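Local coordinates for protein putative TRAP PERIPLASMIC SOLUTE BINDING PROTEIN (Haemophilus influenzae, PDB 4PBQ) that binds L-gulonate in its cleft and probably delivers such sugar acids to a TRAP transporter of the inner membrane, at residues K137-G142 against K241-I246; Q74-L79 against L91-V96. All coordinates share one frame; numbering follows the deposited sequence.

Contact 1: K137-G142 against K241-I246; sequences KLLAYG and KTWNKI
Lys137 lays its aliphatic chain over one face of the Trp243 indole, and this CH-pi interaction is the larger part of the contact. Lys137 CG stands 3.7 Å from the centroid of the Trp243 five-membered ring and only 7° off the ring normal, so it sits almost squarely over the pyrrole part. With CG anti to the backbone N (chi1 169°) and a bend at chi2 of 72°, the chain runs across the ring toward the nitrogen side, where Lys137 CD comes to 3.7 Å from Trp243 NE1, with CE close by.

The apolar part is smaller. Leu139, two residues further along the strand, reaches the benzo end of the same face, its CD2 coming to 3.9 Å from Trp243 CH2. Helix 248-281 also touches both residues, Ala258 meeting Leu139 and Glu255 meeting Trp243. Leu139 and Ala140 both pair with Leu236, a classic beta bulge in the strand.

One water handles the polar ends. Lying in the indole plane at its edge, it accepts from Trp243 NE1 at 2.9 Å and from Lys137 NZ at 3.0 Å. Lys137 NZ also makes a weak, long ion pair with Glu132.

The lysine can thus pack its methylenes on the five-membered part of an indole face and keep its charge hydrated, while the water, serving two donors, probably helps hold the indole's rotation.

Contact 2: Q74-L79 against L91-V96; sequences QIVNGL and LLLQNV. With 2UF (L-gulonate), chain D.
Val76 of helix 72-81 turns its CB toward the 3-10 turn within 91-96 and sets one methyl against each of two neighbouring leucines. From CB the side chain divides: Val76 CG1, anti to the backbone N (chi1 177°), meets Leu93 CD1 at 4.0 Å, whereas CG2 approaches the other leucine more loosely, 4.4 Å from Leu92 CB. Thr89 of strand 86-89 also touches Val76, so the valine packs against both the strand and the turn.

Beyond CB, Leu92 continues away from the valine to the sugar acid. Its CD2 lies 3.6 Å from O4 of L-gulonate and 3.7 Å from O1, an apolar wall beside these oxygens. Just before it, Leu91 gives its backbone N-H to gulonate O2 at 2.9 Å, with an N-H...O angle of 158°. Glu72, at the start of the helix that carries Val76, touches Leu92 and is itself hydrogen-bonded to the ligand.

Helix 72-81 links strands 59-64 and 86-89, which both run parallel to strand 25-30: a beta-alpha-beta crossover, with the loop after strand 86-89 giving a main-chain N-H to the solute, as is common in the lobes of periplasmic binding proteins.

How the contacts relate
Contact 2 is the core contact: all its touching residues are buried, and its segment 91-96 reaches L-gulonate. Contact 1 is only partly buried and lies farther out, its centre about 18 Å from the centre of the chain, against about 12 Å for contact 2. Their own centres are about 14 Å apart, and they do not touch. Strand 231-239 relates them: it pairs with strand 136-151 of contact 1 and with strand 86-89, which leads into segment 91-96 of contact 2, and helix 240-243 follows it directly. The chemistry suits each place, methyl packing in the buried interior of contact 2, next to the ligand, and in contact 1 a lysine whose charged end is met by water.

Contact 1: K137-G142 against K241-I246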
ATOM      1  N   LYS A 137      -4.340 -15.686  -5.004  1.00  9.63           N
ATOM      2  CA  LYS A 137      -4.728 -15.199  -6.319  1.00  8.30           C
ATOM      3  C   LYS A 137      -4.925 -13.683  -6.284  1.00  7.28           C
ATOM      4  O   LYS A 137      -5.752 -13.151  -5.531  1.00  7.68           O
ATOM      5  CB  LYS A 137      -6.014 -15.885  -6.772  1.00  8.88           C
ATOM      6  CG  LYS A 137      -6.648 -15.280  -8.006  1.00  9.57           C
ATOM      7  CD  LYS A 137      -5.845 -15.575  -9.275  1.00 12.16           C
ATOM      8  CE  LYS A 137      -6.566 -14.933 -10.470  1.00 16.42           C
ATOM      9  NZ  LYS A 137      -5.920 -15.330 -11.748  1.00 20.96           N
ATOM     10  N   LEU A 138      -4.164 -12.968  -7.111  1.00  7.42           N
ATOM     11  CA  LEU A 138      -4.314 -11.518  -7.202  1.00  8.47           C
ATOM     12  C   LEU A 138      -5.414 -11.152  -8.174  1.00  8.52           C
ATOM     13  O   LEU A 138      -5.411 -11.630  -9.302  1.00 11.27           O
ATOM     14  CB  LEU A 138      -3.019 -10.868  -7.679  1.00  8.78           C
ATOM     15  CG  LEU A 138      -3.066  -9.330  -7.691  1.00  7.87           C
ATOM     16  CD1 LEU A 138      -3.236  -8.707  -6.349  1.00  6.43           C
ATOM     17  CD2 LEU A 138      -1.823  -8.787  -8.361  1.00  9.19           C
ATOM     18  N   LEU A 139      -6.366 -10.331  -7.727  1.00  6.99           N
ATOM     19  CA  LEU A 139      -7.474  -9.889  -8.578  1.00  7.83           C
ATOM     20  C   LEU A 139      -7.330  -8.461  -9.092  1.00  9.26           C
ATOM     21  O   LEU A 139      -7.837  -8.156 -10.172  1.00 10.24           O
ATOM     22  CB  LEU A 139      -8.807 -10.013  -7.829  1.00  8.17           C
ATOM     23  CG  LEU A 139      -9.221 -11.442  -7.469  1.00 17.65           C
ATOM     24  CD1 LEU A 139     -10.516 -11.426  -6.654  1.00 17.30           C
ATOM     25  CD2 LEU A 139      -9.356 -12.268  -8.741  1.00 17.97           C
ATOM     26  N   ALA A 140      -6.671  -7.582  -8.333  1.00  8.61           N
ATOM     27  CA  ALA A 140      -6.519  -6.187  -8.758  1.00  9.54           C
ATOM     28  C   ALA A 140      -5.404  -5.464  -8.021  1.00  7.98           C
ATOM     29  O   ALA A 140      -5.193  -5.678  -6.832  1.00  7.97           O
ATOM     30  CB  ALA A 140      -7.827  -5.432  -8.549  1.00  8.60           C
ATOM     31  N   TYR A 141      -4.711  -4.584  -8.738  1.00 10.04           N
ATOM     32  CA  TYR A 141      -3.858  -3.580  -8.127  1.00 10.03           C
ATOM     33  C   TYR A 141      -4.618  -2.266  -7.984  1.00 11.16           C
ATOM     34  O   TYR A 141      -4.950  -1.605  -8.998  1.00 10.96           O
ATOM     35  CB  TYR A 141      -2.671  -3.303  -9.037  1.00  8.28           C
ATOM     36  CG  TYR A 141      -1.614  -4.377  -9.111  1.00  7.99           C
ATOM     37  CD1 TYR A 141      -0.662  -4.528  -8.103  1.00  8.45           C
ATOM     38  CD2 TYR A 141      -1.539  -5.204 -10.221  1.00  7.73           C
ATOM     39  CE1 TYR A 141       0.318  -5.502  -8.200  1.00  8.69           C
ATOM     40  CE2 TYR A 141      -0.551  -6.169 -10.343  1.00 10.94           C
ATOM     41  CZ  TYR A 141       0.378  -6.303  -9.335  1.00 10.50           C
ATOM     42  OH  TYR A 141       1.349  -7.266  -9.445  1.00 11.13           O
ATOM     43  N   GLY A 142      -4.909  -1.905  -6.742  1.00  8.15           N
ATOM     44  CA  GLY A 142      -5.495  -0.622  -6.420  1.00  6.92           C
ATOM     45  C   GLY A 142      -4.473   0.315  -5.808  1.00  9.47           C
ATOM     46  O   GLY A 142      -3.305  -0.032  -5.644  1.00 10.39           O
ATOM     47  N   LYS A 241      -7.127 -21.295  -2.117  1.00 14.57           N
ATOM     48  CA  LYS A 241      -7.986 -22.368  -1.637  1.00 17.86           C
ATOM     49  C   LYS A 241      -9.447 -22.056  -1.911  1.00 17.42           C
ATOM     50  O   LYS A 241     -10.204 -22.951  -2.288  1.00 17.60           O
ATOM     51  CB  LYS A 241      -7.765 -22.622  -0.159  1.00 18.98           C
ATOM     52  CG  LYS A 241      -6.405 -23.241   0.171  1.00 23.47           C
ATOM     53  CD  LYS A 241      -6.215 -23.365   1.684  1.00 34.36           C
ATOM     54  CE  LYS A 241      -5.257 -24.500   2.060  1.00 43.59           C
ATOM     55  NZ  LYS A 241      -3.939 -24.410   1.367  1.00 48.53           N
ATOM     56  N   THR A 242      -9.830 -20.791  -1.717  1.00  9.95           N
ATOM     57  CA  THR A 242     -11.165 -20.327  -2.079  1.00 12.20           C
ATOM     58  C   THR A 242     -11.377 -20.303  -3.595  1.00 11.01           C
ATOM     59  O   THR A 242     -12.400 -20.792  -4.119  1.00 10.61           O
ATOM     60  CB  THR A 242     -11.408 -18.947  -1.485  1.00 12.62           C
ATOM     61  OG1 THR A 242     -11.501 -19.071  -0.059  1.00 18.36           O
ATOM     62  CG2 THR A 242     -12.663 -18.321  -2.036  1.00 11.31           C
ATOM     63  N   TRP A 243     -10.414 -19.736  -4.307  1.00  9.99           N
ATOM     64  CA  TRP A 243     -10.506 -19.601  -5.758  1.00 11.71           C
ATOM     65  C   TRP A 243     -10.681 -20.956  -6.452  1.00 13.63           C
ATOM     66  O   TRP A 243     -11.454 -21.073  -7.386  1.00 11.05           O
ATOM     67  CB  TRP A 243      -9.241 -18.910  -6.263  1.00 10.97           C
ATOM     68  CG  TRP A 243      -9.271 -18.330  -7.650  1.00  7.77           C
ATOM     69  CD1 TRP A 243      -8.421 -18.656  -8.678  1.00 10.23           C
ATOM     70  CD2 TRP A 243     -10.136 -17.296  -8.168  1.00  8.44           C
ATOM     71  NE1 TRP A 243      -8.706 -17.915  -9.786  1.00 11.27           N
ATOM     72  CE2 TRP A 243      -9.743 -17.064  -9.507  1.00  9.35           C
ATOM     73  CE3 TRP A 243     -11.192 -16.551  -7.635  1.00  9.00           C
ATOM     74  CZ2 TRP A 243     -10.394 -16.148 -10.331  1.00  9.26           C
ATOM     75  CZ3 TRP A 243     -11.823 -15.619  -8.433  1.00  8.56           C
ATOM     76  CH2 TRP A 243     -11.422 -15.416  -9.767  1.00 11.44           C
ATOM     77  N   ASN A 244      -9.996 -21.991  -5.966  1.00 12.70           N
ATOM     78  CA  ASN A 244     -10.054 -23.292  -6.612  1.00 13.14           C
ATOM     79  C   ASN A 244     -11.361 -24.051  -6.362  1.00 10.65           C
ATOM     80  O   ASN A 244     -11.542 -25.149  -6.871  1.00 12.88           O
ATOM     81  CB  ASN A 244      -8.853 -24.144  -6.194  1.00 14.28           C
ATOM     82  CG  ASN A 244      -7.554 -23.677  -6.819  1.00 13.92           C
ATOM     83  OD1 ASN A 244      -7.546 -22.956  -7.821  1.00 13.06           O
ATOM     84  ND2 ASN A 244      -6.439 -24.091  -6.228  1.00 17.86           N
ATOM     85  N   LYS A 245     -12.259 -23.459  -5.581  1.00 10.82           N
ATOM     86  CA  LYS A 245     -13.588 -24.013  -5.363  1.00 10.33           C
ATOM     87  C   LYS A 245     -14.628 -23.307  -6.237  1.00 11.03           C
ATOM     88  O   LYS A 245     -15.807 -23.701  -6.268  1.00 14.21           O
ATOM     89  CB  LYS A 245     -13.971 -23.843  -3.896  1.00 11.65           C
ATOM     90  CG  LYS A 245     -13.120 -24.649  -2.906  1.00 17.89           C
ATOM     91  CD  LYS A 245     -13.509 -24.248  -1.458  1.00 19.23           C
ATOM     92  CE  LYS A 245     -12.593 -24.852  -0.426  1.00 26.78           C
ATOM     93  NZ  LYS A 245     -12.673 -26.336  -0.396  1.00 38.27           N
ATOM     94  N   ILE A 246     -14.173 -22.288  -6.963  1.00  9.92           N
ATOM     95  CA  ILE A 246     -15.058 -21.451  -7.761  1.00 11.18           C
ATOM     96  C   ILE A 246     -14.889 -21.828  -9.219  1.00 10.51           C
ATOM     97  O   ILE A 246     -13.803 -21.712  -9.779  1.00 12.93           O
ATOM     98  CB  ILE A 246     -14.731 -19.972  -7.552  1.00 10.99           C
ATOM     99  CG1 ILE A 246     -14.933 -19.582  -6.087  1.00 12.69           C
ATOM    100  CG2 ILE A 246     -15.594 -19.093  -8.445  1.00 14.32           C
ATOM    101  CD1 ILE A 246     -14.566 -18.154  -5.791  1.00 15.12           C
TER
HETATM  102  O   HOH W   1      -7.077 -18.100 -12.124  1.00 30.60           O

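Contact 2: Q74-L79 against L91-V96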
ATOM      1  N   GLN A  74      -1.417 -10.609   9.447  1.00  8.68           N
ATOM      2  CA  GLN A  74      -2.372 -11.677   9.744  1.00  9.00           C
ATOM      3  C   GLN A  74      -3.315 -11.933   8.556  1.00  7.20           C
ATOM      4  O   GLN A  74      -3.675 -13.077   8.273  1.00  8.42           O
ATOM      5  CB  GLN A  74      -3.158 -11.336  11.020  1.00  7.74           C
ATOM      6  CG  GLN A  74      -4.101 -12.473  11.450  1.00 16.51           C
ATOM      7  CD  GLN A  74      -4.551 -12.376  12.917  1.00 26.07           C
ATOM      8  OE1 GLN A  74      -3.775 -12.624  13.842  1.00 18.12           O
ATOM      9  NE2 GLN A  74      -5.813 -12.043  13.120  1.00 28.80           N
ATOM     10  N   ILE A  75      -3.677 -10.870   7.847  1.00  5.75           N
ATOM     11  CA  ILE A  75      -4.468 -10.989   6.614  1.00  7.17           C
ATOM     12  C   ILE A  75      -3.681 -11.765   5.556  1.00  8.41           C
ATOM     13  O   ILE A  75      -4.193 -12.696   4.951  1.00  7.12           O
ATOM     14  CB  ILE A  75      -4.910  -9.620   6.059  1.00  6.24           C
ATOM     15  CG1 ILE A  75      -5.663  -8.819   7.132  1.00  7.56           C
ATOM     16  CG2 ILE A  75      -5.734  -9.812   4.799  1.00  7.48           C
ATOM     17  CD1 ILE A  75      -6.825  -9.554   7.758  1.00  7.35           C
ATOM     18  N   VAL A  76      -2.418 -11.400   5.336  1.00  6.82           N
ATOM     19  CA  VAL A  76      -1.596 -12.164   4.402  1.00  8.56           C
ATOM     20  C   VAL A  76      -1.599 -13.655   4.755  1.00  9.46           C
ATOM     21  O   VAL A  76      -1.833 -14.508   3.879  1.00  8.80           O
ATOM     22  CB  VAL A  76      -0.133 -11.645   4.344  1.00  8.33           C
ATOM     23  CG1 VAL A  76       0.713 -12.533   3.390  1.00 10.86           C
ATOM     24  CG2 VAL A  76      -0.076 -10.241   3.855  1.00  7.79           C
ATOM     25  N   ASN A  77      -1.325 -13.989   6.013  1.00  9.76           N
ATOM     26  CA  ASN A  77      -1.268 -15.402   6.414  1.00  7.43           C
ATOM     27  C   ASN A  77      -2.610 -16.115   6.272  1.00  7.58           C
ATOM     28  O   ASN A  77      -2.661 -17.296   5.897  1.00  8.97           O
ATOM     29  CB  ASN A  77      -0.714 -15.502   7.814  1.00 11.19           C
ATOM     30  CG  ASN A  77       0.778 -15.212   7.825  1.00 18.29           C
ATOM     31  OD1 ASN A  77       1.469 -15.538   6.859  1.00 22.54           O
ATOM     32  ND2 ASN A  77       1.263 -14.588   8.875  1.00 22.96           N
ATOM     33  N   GLY A  78      -3.679 -15.392   6.568  1.00  9.28           N
ATOM     34  CA  GLY A  78      -5.019 -15.949   6.418  1.00 11.97           C
ATOM     35  C   GLY A  78      -5.370 -16.225   4.963  1.00  8.60           C
ATOM     36  O   GLY A  78      -6.031 -17.221   4.661  1.00 10.20           O
ATOM     37  N   LEU A  79      -4.932 -15.360   4.051  1.00  6.67           N
ATOM     38  CA  LEU A  79      -5.116 -15.608   2.616  1.00  6.37           C
ATOM     39  C   LEU A  79      -4.371 -16.882   2.222  1.00 10.80           C
ATOM     40  O   LEU A  79      -4.885 -17.734   1.504  1.00 10.84           O
ATOM     41  CB  LEU A  79      -4.609 -14.419   1.789  1.00  6.62           C
ATOM     42  CG  LEU A  79      -5.464 -13.157   1.857  1.00  8.12           C
ATOM     43  CD1 LEU A  79      -4.662 -11.941   1.389  1.00  8.76           C
ATOM     44  CD2 LEU A  79      -6.721 -13.327   0.997  1.00  7.48           C
ATOM     45  N   LEU A  91       2.353  -4.887   0.410  1.00  5.73           N
ATOM     46  CA  LEU A  91       3.287  -5.816  -0.218  1.00  4.30           C
ATOM     47  C   LEU A  91       4.087  -6.645   0.803  1.00  9.34           C
ATOM     48  O   LEU A  91       5.226  -7.018   0.544  1.00 11.42           O
ATOM     49  CB  LEU A  91       4.283  -5.016  -1.093  1.00  8.28           C
ATOM     50  CG  LEU A  91       3.669  -4.009  -2.079  1.00  6.99           C
ATOM     51  CD1 LEU A  91       4.724  -3.398  -3.011  1.00  7.82           C
ATOM     52  CD2 LEU A  91       2.590  -4.659  -2.914  1.00  8.80           C
ATOM     53  N   LEU A  92       3.502  -6.941   1.956  1.00  5.85           N
ATOM     54  CA  LEU A  92       4.247  -7.601   3.029  1.00  6.64           C
ATOM     55  C   LEU A  92       4.703  -9.016   2.665  1.00  8.97           C
ATOM     56  O   LEU A  92       5.670  -9.513   3.256  1.00 11.26           O
ATOM     57  CB  LEU A  92       3.447  -7.624   4.322  1.00  7.04           C
ATOM     58  CG  LEU A  92       3.026  -6.295   4.932  1.00  6.62           C
ATOM     59  CD1 LEU A  92       2.388  -6.545   6.256  1.00  8.42           C
ATOM     60  CD2 LEU A  92       4.224  -5.327   5.045  1.00  8.65           C
ATOM     61  N   LEU A  93       4.049  -9.644   1.689  1.00  9.91           N
ATOM     62  CA  LEU A  93       4.485 -10.944   1.199  1.00 10.89           C
ATOM     63  C   LEU A  93       5.902 -10.864   0.631  1.00 13.13           C
ATOM     64  O   LEU A  93       6.546 -11.898   0.411  1.00 13.89           O
ATOM     65  CB  LEU A  93       3.526 -11.483   0.143  1.00  9.48           C
ATOM     66  CG  LEU A  93       3.779 -12.939  -0.253  1.00 10.62           C
ATOM     67  CD1 LEU A  93       3.616 -13.841   0.930  1.00 12.53           C
ATOM     68  CD2 LEU A  93       2.787 -13.335  -1.358  1.00 13.13           C
ATOM     69  N   GLN A  94       6.428  -9.655   0.448  1.00 12.46           N
ATOM     70  CA  GLN A  94       7.823  -9.519   0.023  1.00 13.53           C
ATOM     71  C   GLN A  94       8.795 -10.186   1.004  1.00 15.14           C
ATOM     72  O   GLN A  94       9.934 -10.495   0.632  1.00 12.31           O
ATOM     73  CB  GLN A  94       8.212  -8.056  -0.173  1.00 12.14           C
ATOM     74  CG  GLN A  94       8.333  -7.252   1.130  1.00 15.08           C
ATOM     75  CD  GLN A  94       9.716  -7.342   1.764  1.00 13.70           C
ATOM     76  OE1 GLN A  94      10.737  -7.225   1.086  1.00 17.87           O
ATOM     77  NE2 GLN A  94       9.751  -7.536   3.076  1.00 17.16           N
ATOM     78  N   ASN A  95       8.376 -10.401   2.251  1.00 15.48           N
ATOM     79  CA  ASN A  95       9.271 -11.096   3.213  1.00 16.22           C
ATOM     80  C   ASN A  95       9.389 -12.597   2.932  1.00 20.10           C
ATOM     81  O   ASN A  95      10.258 -13.283   3.485  1.00 20.43           O
ATOM     82  CB  ASN A  95       8.908 -10.809   4.707  1.00 17.39           C
ATOM     83  CG  ASN A  95       7.558 -11.381   5.135  1.00 26.40           C
ATOM     84  OD1 ASN A  95       7.018 -12.287   4.513  1.00 22.78           O
ATOM     85  ND2 ASN A  95       7.009 -10.844   6.226  1.00 25.18           N
ATOM     86  N   VAL A  96       8.528 -13.106   2.057  1.00 14.25           N
ATOM     87  CA  VAL A  96       8.603 -14.482   1.588  1.00 19.09           C
ATOM     88  C   VAL A  96       9.329 -14.542   0.246  1.00 20.60           C
ATOM     89  O   VAL A  96      10.136 -15.438   0.014  1.00 20.31           O
ATOM     90  CB  VAL A  96       7.199 -15.113   1.472  1.00 17.20           C
ATOM     91  CG1 VAL A  96       7.265 -16.499   0.812  1.00 22.49           C
ATOM     92  CG2 VAL A  96       6.574 -15.198   2.850  1.00 21.11           C
TER
HETATM   93  O6A 2UF D 401       1.405  -0.384   7.943  1.00  6.48           O
HETATM   94  C6  2UF D 401       1.726   0.361   7.007  1.00 10.19           C
HETATM   95  O6B 2UF D 401       2.332   1.438   7.116  1.00  8.56           O
HETATM   96  C5  2UF D 401       1.282  -0.073   5.594  1.00  8.06           C
HETATM   97  O5  2UF D 401       1.116   1.083   4.803  1.00  5.42           O
HETATM   98  C4  2UF D 401       2.334  -1.001   4.947  1.00  8.76           C
HETATM   99  O4  2UF D 401       2.414  -2.233   5.682  1.00  6.81           O
HETATM  100  C3  2UF D 401       1.962  -1.264   3.471  1.00  5.48           C
HETATM  101  O3  2UF D 401       0.567  -1.694   3.308  1.00  5.86           O
HETATM  102  C2  2UF D 401       2.877  -2.329   2.844  1.00  6.75           C
HETATM  103  O2  2UF D 401       2.663  -2.213   1.450  1.00  6.20           O
HETATM  104  C1  2UF D 401       4.385  -2.034   3.111  1.00  4.97           C
HETATM  105  O1  2UF D 401       5.152  -2.982   2.352  1.00  6.69           O